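Local atomic coordinates of glutathione transferase (Phanerochaete chrysosporium, PDB entry 4F0C), a protein that probably conjugates glutathione to small molecules or otherwise uses it on them, as glutathione transferases do, and binds oxidized glutathione. Residues I62-Y65 against Y66-V70; K84-P87 against E88-S92; V93-F96 against D97-I100; F173-W176 against N177-V181; W203-A206 against L207-P211. One frame throughout, in Å; residues are numbered along the deposited sequence.

The five contacts are local, each within one continuous piece of chain, and they follow one another in sequence. Contact 4 is buried, close to the centre of the chain. The other four are partly buried. Contact 5 packs against contact 4 through Trp203 and His204. Contacts 1, 2 and 3 lie farther from the centre, at a hairpin, in a loop and at a helix start. All three reach the second subunit, contact 2 through Lys84 alone. Contacts 1 and 2 meet where Tyr85 reaches Asp63. Aspartates dominate their polar side, and a threonine cap and a sulfate that of contact 3. Contacts 4 and 5 share helix backbone bonds and threonine hydroxyls. Contact 5 adds CH-pi contacts, and contact 4 an indole facing the ligand.

Contact 1: residues I62-Y65 against Y66-V70; sequences IDHY and YNDFV
His64 and Asp68 are joined across the bend of the chain by a hydrogen bond from ND1 of His64 to OD1 of Asp68, 2.7 Å long. The acceptor lies at the edge of the imidazole, near its plane. The carboxylate is turned almost square to the ring, with 88° between the two planes. ND1 meets OD1 from above the carboxylate plane, 39° out of it. The other ring nitrogen, NE2, is hydrogen-bonded to Thr8, so the imidazole is fixed from both nitrogens.

Asp63 holds the turn through its carboxylate and its carbonyl. A chi1 of -174° puts CG beside its own carbonyl carbon, and this brings the carboxylate near the amides that follow. OD1 of Asp63 accepts from Tyr65 N at 3.1 Å, which makes an Asx turn. Asp63 O accepts from Tyr66 N at 3.1 Å, closing a type I turn. A type I' turn follows from Tyr66 to Phe69. Together they connect the antiparallel strands 60-63 and 69-72, the hairpin whose second strand forms one edge of the thioredoxin-like sheet. The strands are paired by a nearly straight bond of 2.8 Å from Asp63 N to Phe69 O. Beyond it Ile62 and Val70 lie side by side, with CG1 of Ile62 4.1 Å from CG2 of Val70. CG2 of Ile62 rests 3.7 Å from CA of Asp68.

Farther out, OD2 of Asp63 is bonded to the hydroxyls of Tyr80 and Tyr85, which tie the turn to helix 74-85, and OD1 also takes Gln6. The Tyr66 hydroxyl is hydrogen-bonded to Asp97 of the second subunit, and its ring forms a cation-pi contact with Lys84.

Contact 2: residues K84-P87 against E88-S92; sequences KYDP and EHKFS
Asp86 and the residues that follow it are held together mainly by hydrogen bonds to its carboxylate. Two come from backbone amides. Lys90 N reaches OD1 of Asp86 at 2.8 Å, and Phe91 N reaches OD2 of Asp86, also at 2.8 Å. Both arrive on the syn side, about 20° out of the carboxylate plane. A chi1 of -174° turns the Asp86 side chain away from its own backbone N and carries the carboxylate to the amides of the returning chain.

One bond is from a side chain. Ser92 OG donates to OD2 of Asp86 at 2.7 Å, from above the carboxylate plane. It comes from the face opposite to the one used by Phe91 N, so OD2 is gripped from two sides.

The purely backbone bond runs from His89 N to Asp86 O, 2.9 Å long. It closes a type I beta turn from Asp86 to His89. The same carbonyl oxygen sits over one face of the His89 imidazole, toward its rim.

A water adds a bridge. It donates to OD1 of Asp86 and accepts from Glu88 N, with both distances 2.8 Å.

The loop leads from helix 74-85 toward helix 96-126, and so into the all-helical part of the GST fold. Lys165 NZ bonds to the carbonyls of His89 and Ser92, and Phe91 packs on Leu28. With an alanine here instead of Asp86, the amides of Lys90 and Phe91, the Ser92 hydroxyl and the bridging water would probably lose their acceptor. Asp86 is buried, and the donors gathered around it probably stabilise its negative charge.

Contact 3: residues V93-F96 against D97-I100; sequences VSTF and DDKI. With SO4 (sulfate ion), chain F.
Thr95 and Asp98 meet at the start of a helix. Lys99 N donates to Thr95 O at 2.9 Å, close to the line of the carbonyl. Asp98 N donates to Thr95 OG1 at 3.2 Å. Thr95 is the N-cap residue of helix 96-126, and this is its capping bond. OG1 can make it because it lies between the backbone N and the carbonyl carbon (chi1 71°), turned over the first turn. Ile100 N continues the helix with a 2.9 Å bond to Phe96 O.

A water bridges Thr95 N and OD2 of Asp98, to which it donates at 2.6 Å. Another accepts from Lys99 NZ and donates to both Ser94 O and the sulfate. The sulfate, probably from the crystallisation liquor, takes Phe96 N at 2.8 Å through its O3. It sits at the amino end of the helix, where the helix dipole would probably favour an anion.

Packing is built on Val93 and Phe96. The CB of Val93 is 3.6 Å from CB of Asp98, and its CG2 lies over the backbone at Lys99. The Phe96 ring runs alongside Ile100, whose CG2 covers one face near the rim.

Outside, Val93 and Asp98 touch the loop at Ala163. Phe96, Asp97 and Ile100 pack on Lys84, Phe69 and Ala76 of the second subunit, so this helix start belongs to the dimer interface beside strand 69-72 and helix 74-85 of that subunit.

Contact 4: residues F173-W176 against N177-V181; sequences FVIW and NATAV. With GDS (oxidized glutathione disulfide), chain B.
Ile175 and Thr179 are bound one turn apart in helix 174-184, in the all-helical C-terminal domain of the GST fold. The carbonyl oxygen of Ile175 accepts twice. Thr179 N reaches it at 3.0 Å and Thr179 OG1 at 2.8 Å, from opposite faces of the carbonyl plane. The hydroxyl is brought back to the previous turn by a chi1 of -57°, which sets OG1 beside the backbone N. Further helix bonds run from Asn177 N to Phe173 O at 3.1 Å and from Ala180 N to Trp176 O at 2.8 Å.

The tightly packed side is the buried one, turned to the neighbouring helices. Phe173 and Ala180 face helix 134-155, while Val174 rests on Leu207 and Ile208 of helix 198-209 and Asn177 on Trp203 and His204. Gln113 donates to Phe173 O and, weakly, to OD1 of Asn177.

Ala178 and Thr179 are partly exposed, although the Thr179 hydroxyl is firmly bonded. The approach of CE3 of Trp176 to CG2 of Thr179, 4.2 Å, is slight. The indole itself stays buried, and its NE1 donates to Asn17.

Trp176 lines the pocket for oxidized glutathione disulfide. NE1 of Trp176 comes within 3.5 Å of OE5 of the ligand. The six-membered ring lies near the disulfide, with CZ2 and CH2 of Trp176 each 3.6 Å from CB5 of the ligand.

Contact 5: residues W203-A206 against L207-P211; sequences WHTA and LITRP
Thr205 O is gripped by two groups of Thr209. The hydroxyl OG1 of Thr209 donates to it at 2.9 Å and the amide N of Thr209 at 3.2 Å. The two donors come from opposite faces of the carbonyl plane. Ile208 N bonds to His204 O at 3.0 Å, and Leu207 N pairs with Trp203 O in the same way.

These are the last turns of helix 198-209 in the C-terminal helical domain. After them Arg210 takes the N-cap position of helix 211-227. Its guanidinium forms a salt bridge with Glu27.

Two CH-pi contacts run along the helix. CD1 of Leu207 stands over one face of the Trp203 indole, 3.8 Å from the centroid of the five-membered ring and only 10° off its normal. CG2 of Ile208 lies over one face of the His204 imidazole, 3.9 Å from its centroid. A chi1 of -176° in His204 swings the ring along the helix to this methyl. A serine at Ile208 would probably uncover that face of the imidazole and open a gap against Val174. Trp203 NE1 is hydrogen-bonded to Asp170, which helps fix the indole under Leu207.

Contact 1: residues I62-Y65 against Y66-V70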
# COMPACT_ATOMS: atom_id res chain seq x y z
N ILE A 62 18.17 -1.18 -8.69
CA ILE A 62 19.28 -2.14 -8.56
C ILE A 62 20.41 -1.49 -7.80
O ILE A 62 20.84 -0.39 -8.17
CB ILE A 62 19.87 -2.56 -9.92
CG1 ILE A 62 18.77 -3.07 -10.86
CG2 ILE A 62 20.97 -3.64 -9.72
CD1 ILE A 62 19.27 -3.23 -12.27
N ASP A 63 20.89 -2.15 -6.74
CA ASP A 63 22.02 -1.66 -5.98
C ASP A 63 23.31 -2.35 -6.48
O ASP A 63 23.66 -3.47 -6.10
CB ASP A 63 21.77 -1.88 -4.48
CG ASP A 63 22.85 -1.26 -3.60
OD1 ASP A 63 23.94 -0.85 -4.10
OD2 ASP A 63 22.59 -1.24 -2.37
N HIS A 64 24.03 -1.67 -7.36
CA HIS A 64 25.20 -2.27 -7.96
C HIS A 64 26.34 -2.50 -6.96
O HIS A 64 27.24 -3.29 -7.23
CB HIS A 64 25.68 -1.42 -9.15
CG HIS A 64 24.65 -1.25 -10.22
ND1 HIS A 64 24.14 -2.32 -10.94
CD2 HIS A 64 24.04 -0.14 -10.71
CE1 HIS A 64 23.25 -1.87 -11.81
NE2 HIS A 64 23.19 -0.55 -11.71
N TYR A 65 26.32 -1.80 -5.82
CA TYR A 65 27.42 -1.91 -4.84
C TYR A 65 27.04 -2.94 -3.77
O TYR A 65 27.76 -3.14 -2.80
CB TYR A 65 27.73 -0.57 -4.17
CG TYR A 65 28.20 0.55 -5.09
CD1 TYR A 65 28.39 0.35 -6.47
CD2 TYR A 65 28.51 1.83 -4.56
CE1 TYR A 65 28.84 1.42 -7.30
CE2 TYR A 65 28.95 2.87 -5.36
CZ TYR A 65 29.10 2.68 -6.73
OH TYR A 65 29.53 3.75 -7.50
N TYR A 66 25.89 -3.59 -3.96
CA TYR A 66 25.49 -4.68 -3.07
C TYR A 66 25.08 -5.89 -3.92
O TYR A 66 23.97 -6.39 -3.80
CB TYR A 66 24.34 -4.21 -2.18
CG TYR A 66 23.97 -5.15 -1.04
CD1 TYR A 66 24.95 -5.63 -0.16
CD2 TYR A 66 22.65 -5.54 -0.85
CE1 TYR A 66 24.60 -6.48 0.91
CE2 TYR A 66 22.29 -6.38 0.21
CZ TYR A 66 23.27 -6.85 1.08
OH TYR A 66 22.93 -7.68 2.14
N ASN A 67 25.99 -6.32 -4.79
CA ASN A 67 25.78 -7.51 -5.63
C ASN A 67 24.54 -7.44 -6.52
O ASN A 67 23.91 -8.46 -6.78
CB ASN A 67 25.73 -8.79 -4.76
CG ASN A 67 26.85 -8.83 -3.73
OD1 ASN A 67 28.01 -9.06 -4.06
ND2 ASN A 67 26.50 -8.61 -2.46
N ASP A 68 24.20 -6.24 -6.99
CA ASP A 68 23.04 -6.01 -7.86
C ASP A 68 21.73 -6.42 -7.22
O ASP A 68 20.81 -6.90 -7.89
CB ASP A 68 23.22 -6.69 -9.23
CG ASP A 68 24.29 -6.00 -10.08
OD1 ASP A 68 24.58 -4.80 -9.86
OD2 ASP A 68 24.84 -6.66 -10.96
N PHE A 69 21.64 -6.22 -5.91
CA PHE A 69 20.40 -6.49 -5.18
C PHE A 69 19.26 -5.63 -5.75
O PHE A 69 19.46 -4.45 -6.04
CB PHE A 69 20.61 -6.13 -3.70
CG PHE A 69 19.57 -6.69 -2.76
CD1 PHE A 69 19.74 -7.96 -2.21
CD2 PHE A 69 18.44 -5.94 -2.40
CE1 PHE A 69 18.81 -8.48 -1.32
CE2 PHE A 69 17.49 -6.47 -1.49
CZ PHE A 69 17.68 -7.73 -0.96
N VAL A 70 18.08 -6.23 -5.94
CA VAL A 70 16.94 -5.53 -6.55
C VAL A 70 15.78 -5.39 -5.58
O VAL A 70 15.41 -6.36 -4.91
CB VAL A 70 16.41 -6.32 -7.78
CG1 VAL A 70 15.11 -5.67 -8.33
CG2 VAL A 70 17.50 -6.46 -8.88

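Contact 2: residues K84-P87 against E88-S92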
# COMPACT_ATOMS: atom_id res chain seq x y z
N LYS A 84 19.93 0.86 4.79
CA LYS A 84 21.32 0.56 4.47
C LYS A 84 22.23 1.77 4.32
O LYS A 84 23.44 1.65 4.48
CB LYS A 84 21.40 -0.32 3.20
CG LYS A 84 21.09 -1.78 3.48
CD LYS A 84 21.44 -2.73 2.31
CE LYS A 84 22.89 -2.68 1.85
NZ LYS A 84 23.90 -3.33 2.74
N TYR A 85 21.66 2.93 4.00
CA TYR A 85 22.45 4.09 3.60
C TYR A 85 22.02 5.41 4.27
O TYR A 85 22.38 6.50 3.79
CB TYR A 85 22.42 4.26 2.07
CG TYR A 85 22.91 3.01 1.34
CD1 TYR A 85 24.25 2.62 1.41
CD2 TYR A 85 22.01 2.19 0.64
CE1 TYR A 85 24.69 1.47 0.77
CE2 TYR A 85 22.44 1.04 -0.02
CZ TYR A 85 23.79 0.67 0.07
OH TYR A 85 24.27 -0.46 -0.58
N ASP A 86 21.35 5.31 5.40
CA ASP A 86 21.06 6.49 6.22
C ASP A 86 21.47 6.23 7.68
O ASP A 86 20.62 6.22 8.59
CB ASP A 86 19.55 6.85 6.11
CG ASP A 86 19.20 8.16 6.83
OD1 ASP A 86 20.10 9.02 7.00
OD2 ASP A 86 18.01 8.34 7.17
N PRO A 87 22.78 5.97 7.91
CA PRO A 87 23.20 5.54 9.25
C PRO A 87 23.06 6.65 10.30
O PRO A 87 23.01 6.37 11.51
CB PRO A 87 24.69 5.17 9.06
CG PRO A 87 25.12 6.03 7.89
CD PRO A 87 23.92 6.00 6.96
N GLU A 88 23.01 7.90 9.86
CA GLU A 88 22.79 9.00 10.80
C GLU A 88 21.31 9.36 10.97
O GLU A 88 20.98 10.33 11.68
CB GLU A 88 23.58 10.23 10.38
CG GLU A 88 25.12 9.97 10.50
CD GLU A 88 25.96 11.20 10.26
OE1 GLU A 88 26.07 11.67 9.10
OE2 GLU A 88 26.55 11.66 11.26
N HIS A 89 20.45 8.58 10.34
CA HIS A 89 18.98 8.78 10.43
C HIS A 89 18.60 10.23 10.09
O HIS A 89 17.82 10.89 10.80
CB HIS A 89 18.48 8.37 11.83
CG HIS A 89 18.86 6.97 12.22
ND1 HIS A 89 19.89 6.69 13.09
CD2 HIS A 89 18.38 5.77 11.82
CE1 HIS A 89 20.00 5.38 13.25
NE2 HIS A 89 19.10 4.80 12.48
N LYS A 90 19.17 10.72 8.99
CA LYS A 90 18.81 12.04 8.48
C LYS A 90 17.37 12.07 7.93
O LYS A 90 16.75 13.13 7.90
CB LYS A 90 19.79 12.46 7.38
CG LYS A 90 21.22 12.72 7.90
CD LYS A 90 22.18 12.90 6.72
CE LYS A 90 23.56 13.34 7.16
NZ LYS A 90 24.40 13.62 5.94
N PHE A 91 16.87 10.91 7.50
CA PHE A 91 15.53 10.83 6.88
C PHE A 91 14.80 9.61 7.37
O PHE A 91 13.96 9.05 6.65
CB PHE A 91 15.66 10.79 5.34
CG PHE A 91 16.40 11.98 4.80
CD1 PHE A 91 15.78 13.21 4.73
CD2 PHE A 91 17.73 11.88 4.45
CE1 PHE A 91 16.46 14.33 4.27
CE2 PHE A 91 18.42 13.00 3.99
CZ PHE A 91 17.78 14.23 3.92
N SER A 92 15.13 9.16 8.59
CA SER A 92 14.57 7.90 9.12
C SER A 92 14.78 7.90 10.64
O SER A 92 15.22 8.91 11.21
CB SER A 92 15.24 6.68 8.45
OG SER A 92 16.65 6.67 8.72
O HOH W 1 22.88 9.18 7.33

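Contact 3: residues V93-F96 against D97-I100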
# COMPACT_ATOMS: atom_id res chain seq x y z
N VAL A 93 14.45 6.79 11.28
CA VAL A 93 14.41 6.74 12.75
C VAL A 93 15.13 5.52 13.30
O VAL A 93 15.34 4.54 12.59
CB VAL A 93 12.93 6.77 13.27
CG1 VAL A 93 12.31 8.15 13.02
CG2 VAL A 93 12.06 5.69 12.63
N SER A 94 15.48 5.57 14.59
CA SER A 94 16.28 4.48 15.16
C SER A 94 15.49 3.50 16.06
O SER A 94 15.74 2.29 16.02
CB SER A 94 17.50 5.03 15.90
OG SER A 94 17.08 5.94 16.88
N THR A 95 14.54 3.99 16.84
CA THR A 95 13.87 3.12 17.82
C THR A 95 12.78 2.27 17.17
O THR A 95 12.20 2.65 16.15
CB THR A 95 13.22 3.89 18.98
OG1 THR A 95 12.07 4.61 18.52
CG2 THR A 95 14.21 4.87 19.66
N PHE A 96 12.48 1.13 17.78
CA PHE A 96 11.40 0.29 17.27
C PHE A 96 10.07 1.04 17.18
O PHE A 96 9.40 1.02 16.12
CB PHE A 96 11.18 -0.98 18.10
CG PHE A 96 9.94 -1.70 17.71
CD1 PHE A 96 9.89 -2.40 16.51
CD2 PHE A 96 8.79 -1.60 18.47
CE1 PHE A 96 8.73 -3.04 16.10
CE2 PHE A 96 7.63 -2.24 18.06
CZ PHE A 96 7.60 -2.97 16.87
N ASP A 97 9.70 1.73 18.26
CA ASP A 97 8.42 2.44 18.29
C ASP A 97 8.32 3.43 17.16
O ASP A 97 7.28 3.53 16.51
CB ASP A 97 8.23 3.17 19.63
CG ASP A 97 7.98 2.22 20.80
OD1 ASP A 97 8.08 0.98 20.65
OD2 ASP A 97 7.72 2.75 21.91
N ASP A 98 9.40 4.17 16.89
CA ASP A 98 9.36 5.14 15.80
C ASP A 98 9.34 4.43 14.43
O ASP A 98 8.62 4.85 13.52
CB ASP A 98 10.56 6.10 15.86
CG ASP A 98 10.47 7.10 17.01
OD1 ASP A 98 9.37 7.31 17.55
OD2 ASP A 98 11.51 7.72 17.32
N LYS A 99 10.15 3.39 14.28
CA LYS A 99 10.19 2.67 13.01
C LYS A 99 8.83 2.10 12.59
O LYS A 99 8.45 2.17 11.42
CB LYS A 99 11.20 1.52 13.05
CG LYS A 99 12.66 1.96 12.96
CD LYS A 99 13.58 0.73 13.10
CE LYS A 99 15.04 1.11 13.14
NZ LYS A 99 15.86 -0.17 13.21
N ILE A 100 8.12 1.51 13.53
CA ILE A 100 6.85 0.89 13.15
C ILE A 100 5.82 1.95 12.77
O ILE A 100 4.98 1.74 11.86
CB ILE A 100 6.32 -0.08 14.20
CG1 ILE A 100 5.15 -0.91 13.63
CG2 ILE A 100 5.97 0.64 15.55
CD1 ILE A 100 5.56 -1.80 12.43
S SO4 F . 14.55 -0.02 20.22
O1 SO4 F . 14.57 -1.23 21.03
O2 SO4 F . 14.77 -0.41 18.83
O3 SO4 F . 13.27 0.64 20.39
O4 SO4 F . 15.62 0.88 20.64
O HOH W 2 15.64 -0.77 16.36
O HOH W 3 13.97 6.89 16.80

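Contact 4: residues F173-W176 against N177-V181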
# COMPACT_ATOMS: atom_id res chain seq x y z
N PHE A 173 4.85 11.09 0.42
CA PHE A 173 3.58 11.71 0.02
C PHE A 173 3.72 12.83 -0.99
O PHE A 173 2.72 13.28 -1.58
CB PHE A 173 2.84 12.32 1.24
CG PHE A 173 2.16 11.32 2.13
CD1 PHE A 173 0.82 11.03 1.97
CD2 PHE A 173 2.86 10.69 3.16
CE1 PHE A 173 0.19 10.11 2.80
CE2 PHE A 173 2.24 9.78 3.99
CZ PHE A 173 0.89 9.49 3.83
N VAL A 174 4.95 13.33 -1.16
CA VAL A 174 5.14 14.60 -1.86
C VAL A 174 4.67 14.54 -3.31
O VAL A 174 3.91 15.41 -3.75
CB VAL A 174 6.62 15.07 -1.79
CG1 VAL A 174 6.82 16.29 -2.70
CG2 VAL A 174 6.96 15.43 -0.34
N ILE A 175 5.13 13.53 -4.07
CA ILE A 175 4.89 13.58 -5.53
C ILE A 175 3.40 13.50 -5.89
O ILE A 175 2.92 14.29 -6.72
CB ILE A 175 5.76 12.58 -6.34
CG1 ILE A 175 5.69 12.89 -7.85
CG2 ILE A 175 5.38 11.11 -6.04
CD1 ILE A 175 6.41 14.19 -8.27
N TRP A 176 2.65 12.60 -5.23
CA TRP A 176 1.21 12.54 -5.50
C TRP A 176 0.46 13.77 -5.00
O TRP A 176 -0.54 14.18 -5.61
CB TRP A 176 0.58 11.27 -4.91
CG TRP A 176 0.75 10.05 -5.78
CD1 TRP A 176 1.56 8.96 -5.53
CD2 TRP A 176 0.09 9.77 -7.03
NE1 TRP A 176 1.44 8.05 -6.55
CE2 TRP A 176 0.53 8.51 -7.47
CE3 TRP A 176 -0.87 10.46 -7.80
CZ2 TRP A 176 0.09 7.93 -8.66
CZ3 TRP A 176 -1.31 9.89 -8.99
CH2 TRP A 176 -0.84 8.64 -9.40
N ASN A 177 0.91 14.37 -3.90
CA ASN A 177 0.25 15.61 -3.45
C ASN A 177 0.46 16.73 -4.43
O ASN A 177 -0.44 17.53 -4.68
CB ASN A 177 0.68 16.03 -2.03
CG ASN A 177 -0.01 15.20 -0.95
OD1 ASN A 177 -1.06 14.60 -1.20
ND2 ASN A 177 0.56 15.18 0.25
N ALA A 178 1.66 16.79 -5.01
CA ALA A 178 1.95 17.85 -5.98
C ALA A 178 1.06 17.65 -7.21
O ALA A 178 0.51 18.60 -7.75
CB ALA A 178 3.46 17.83 -6.38
N THR A 179 0.97 16.40 -7.66
CA THR A 179 0.11 16.01 -8.77
C THR A 179 -1.37 16.38 -8.48
O THR A 179 -2.07 16.91 -9.35
CB THR A 179 0.24 14.48 -8.97
OG1 THR A 179 1.62 14.14 -9.20
CG2 THR A 179 -0.61 14.01 -10.11
N ALA A 180 -1.83 16.09 -7.27
CA ALA A 180 -3.22 16.41 -6.91
C ALA A 180 -3.48 17.91 -6.93
O ALA A 180 -4.46 18.40 -7.53
CB ALA A 180 -3.55 15.83 -5.53
N VAL A 181 -2.61 18.66 -6.26
CA VAL A 181 -2.81 20.11 -6.13
C VAL A 181 -2.74 20.83 -7.49
O VAL A 181 -3.48 21.78 -7.74
CB VAL A 181 -1.78 20.71 -5.14
CG1 VAL A 181 -1.73 22.23 -5.23
CG2 VAL A 181 -2.11 20.24 -3.71
N1 GDS B . 2.46 0.50 -5.56
CA1 GDS B . 3.42 0.72 -6.71
C1 GDS B . 4.66 1.58 -6.25
OE1 GDS B . 4.50 2.48 -5.37
OE2 GDS B . 5.78 1.26 -6.74
CB1 GDS B . 2.73 1.45 -7.92
CG1 GDS B . 3.72 1.67 -9.08
CD1 GDS B . 2.98 2.20 -10.26
O1 GDS B . 1.78 2.46 -10.28
N2 GDS B . 3.77 2.41 -11.37
CA2 GDS B . 3.20 2.90 -12.64
C2 GDS B . 3.43 1.90 -13.74
O2 GDS B . 4.52 1.32 -13.84
CB2 GDS B . 3.94 4.18 -13.11
SG2 GDS B . 3.49 5.57 -12.05
N3 GDS B . 2.43 1.73 -14.64
CA3 GDS B . 2.61 0.82 -15.73
C3 GDS B . 1.39 -0.07 -15.90
OE3 GDS B . 1.29 -0.75 -16.95
OE4 GDS B . 0.61 -0.10 -14.93
N4 GDS B . -0.56 3.89 -9.47
CA4 GDS B . -1.29 3.66 -8.22
C4 GDS B . -0.30 3.83 -7.03
OE5 GDS B . 0.65 4.65 -7.15
OE6 GDS B . -0.54 3.14 -6.02
C5 GDS B . -1.17 4.47 -10.55
O5 GDS B . -2.35 4.84 -10.55
CA5 GDS B . -0.34 4.70 -11.80
N5 GDS B . -1.21 4.67 -13.01
CB5 GDS B . 0.36 6.05 -11.66
SG5 GDS B . 1.66 6.25 -12.94
CA6 GDS B . -2.48 1.32 -15.07
C6 GDS B . -4.03 1.50 -14.83
OE7 GDS B . -4.81 0.76 -15.48
OE8 GDS B . -4.38 2.36 -14.00
N6 GDS B . -2.20 0.01 -15.65
CB6 GDS B . -2.01 2.49 -15.98
CG6 GDS B . -1.92 3.83 -15.22
CD6 GDS B . -0.96 3.73 -14.04
O6 GDS B . -0.02 2.93 -13.94

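Contact 5: residues W203-A206 against L207-P211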
# COMPACT_ATOMS: atom_id res chain seq x y z
N TRP A 203 3.17 21.97 5.36
CA TRP A 203 4.07 20.81 5.32
C TRP A 203 4.53 20.51 3.90
O TRP A 203 5.73 20.31 3.65
CB TRP A 203 3.30 19.65 5.91
CG TRP A 203 3.76 18.20 5.78
CD1 TRP A 203 4.72 17.58 6.52
CD2 TRP A 203 3.13 17.18 5.00
NE1 TRP A 203 4.76 16.22 6.22
CE2 TRP A 203 3.77 15.96 5.29
CE3 TRP A 203 2.07 17.19 4.06
CZ2 TRP A 203 3.40 14.76 4.68
CZ3 TRP A 203 1.71 15.99 3.46
CH2 TRP A 203 2.37 14.79 3.77
N HIS A 204 3.58 20.49 2.97
CA HIS A 204 3.92 20.25 1.56
C HIS A 204 4.88 21.33 1.07
O HIS A 204 5.85 21.05 0.38
CB HIS A 204 2.66 20.23 0.70
CG HIS A 204 2.93 19.90 -0.74
ND1 HIS A 204 3.22 18.62 -1.16
CD2 HIS A 204 2.94 20.68 -1.85
CE1 HIS A 204 3.41 18.63 -2.47
NE2 HIS A 204 3.24 19.86 -2.92
N THR A 205 4.62 22.58 1.43
CA THR A 205 5.48 23.66 0.94
C THR A 205 6.88 23.54 1.51
O THR A 205 7.87 23.79 0.81
CB THR A 205 4.87 25.06 1.27
OG1 THR A 205 3.61 25.16 0.61
CG2 THR A 205 5.80 26.22 0.81
N ALA A 206 6.97 23.15 2.78
CA ALA A 206 8.27 22.99 3.39
C ALA A 206 9.04 21.88 2.64
O ALA A 206 10.24 22.02 2.38
CB ALA A 206 8.15 22.69 4.88
N LEU A 207 8.34 20.82 2.25
CA LEU A 207 8.97 19.69 1.55
C LEU A 207 9.47 20.08 0.16
O LEU A 207 10.62 19.84 -0.17
CB LEU A 207 8.00 18.49 1.47
CG LEU A 207 7.77 17.77 2.80
CD1 LEU A 207 6.45 17.01 2.85
CD2 LEU A 207 8.96 16.83 3.08
N ILE A 208 8.62 20.71 -0.65
CA ILE A 208 9.00 20.98 -2.03
C ILE A 208 10.00 22.12 -2.16
O ILE A 208 10.59 22.30 -3.22
CB ILE A 208 7.79 21.24 -2.95
CG1 ILE A 208 7.08 22.54 -2.56
CG2 ILE A 208 6.81 20.05 -2.93
CD1 ILE A 208 5.91 22.89 -3.50
N THR A 209 10.22 22.88 -1.09
CA THR A 209 11.23 23.95 -1.15
C THR A 209 12.60 23.47 -0.68
O THR A 209 13.59 24.17 -0.85
CB THR A 209 10.77 25.24 -0.40
OG1 THR A 209 10.51 24.94 0.96
CG2 THR A 209 9.50 25.76 -1.00
N ARG A 210 12.69 22.25 -0.13
CA ARG A 210 14.00 21.65 0.13
C ARG A 210 14.74 21.47 -1.20
O ARG A 210 14.17 20.96 -2.17
CB ARG A 210 13.85 20.28 0.81
CG ARG A 210 13.30 20.32 2.24
CD ARG A 210 13.23 18.90 2.81
NE ARG A 210 14.57 18.29 2.86
CZ ARG A 210 15.47 18.53 3.81
NH1 ARG A 210 15.18 19.39 4.78
NH2 ARG A 210 16.65 17.92 3.78
N PRO A 211 16.03 21.84 -1.25
CA PRO A 211 16.76 21.85 -2.53
C PRO A 211 16.77 20.52 -3.28
O PRO A 211 16.59 20.52 -4.50
CB PRO A 211 18.18 22.27 -2.12
CG PRO A 211 17.95 23.18 -0.94
CD PRO A 211 16.81 22.49 -0.18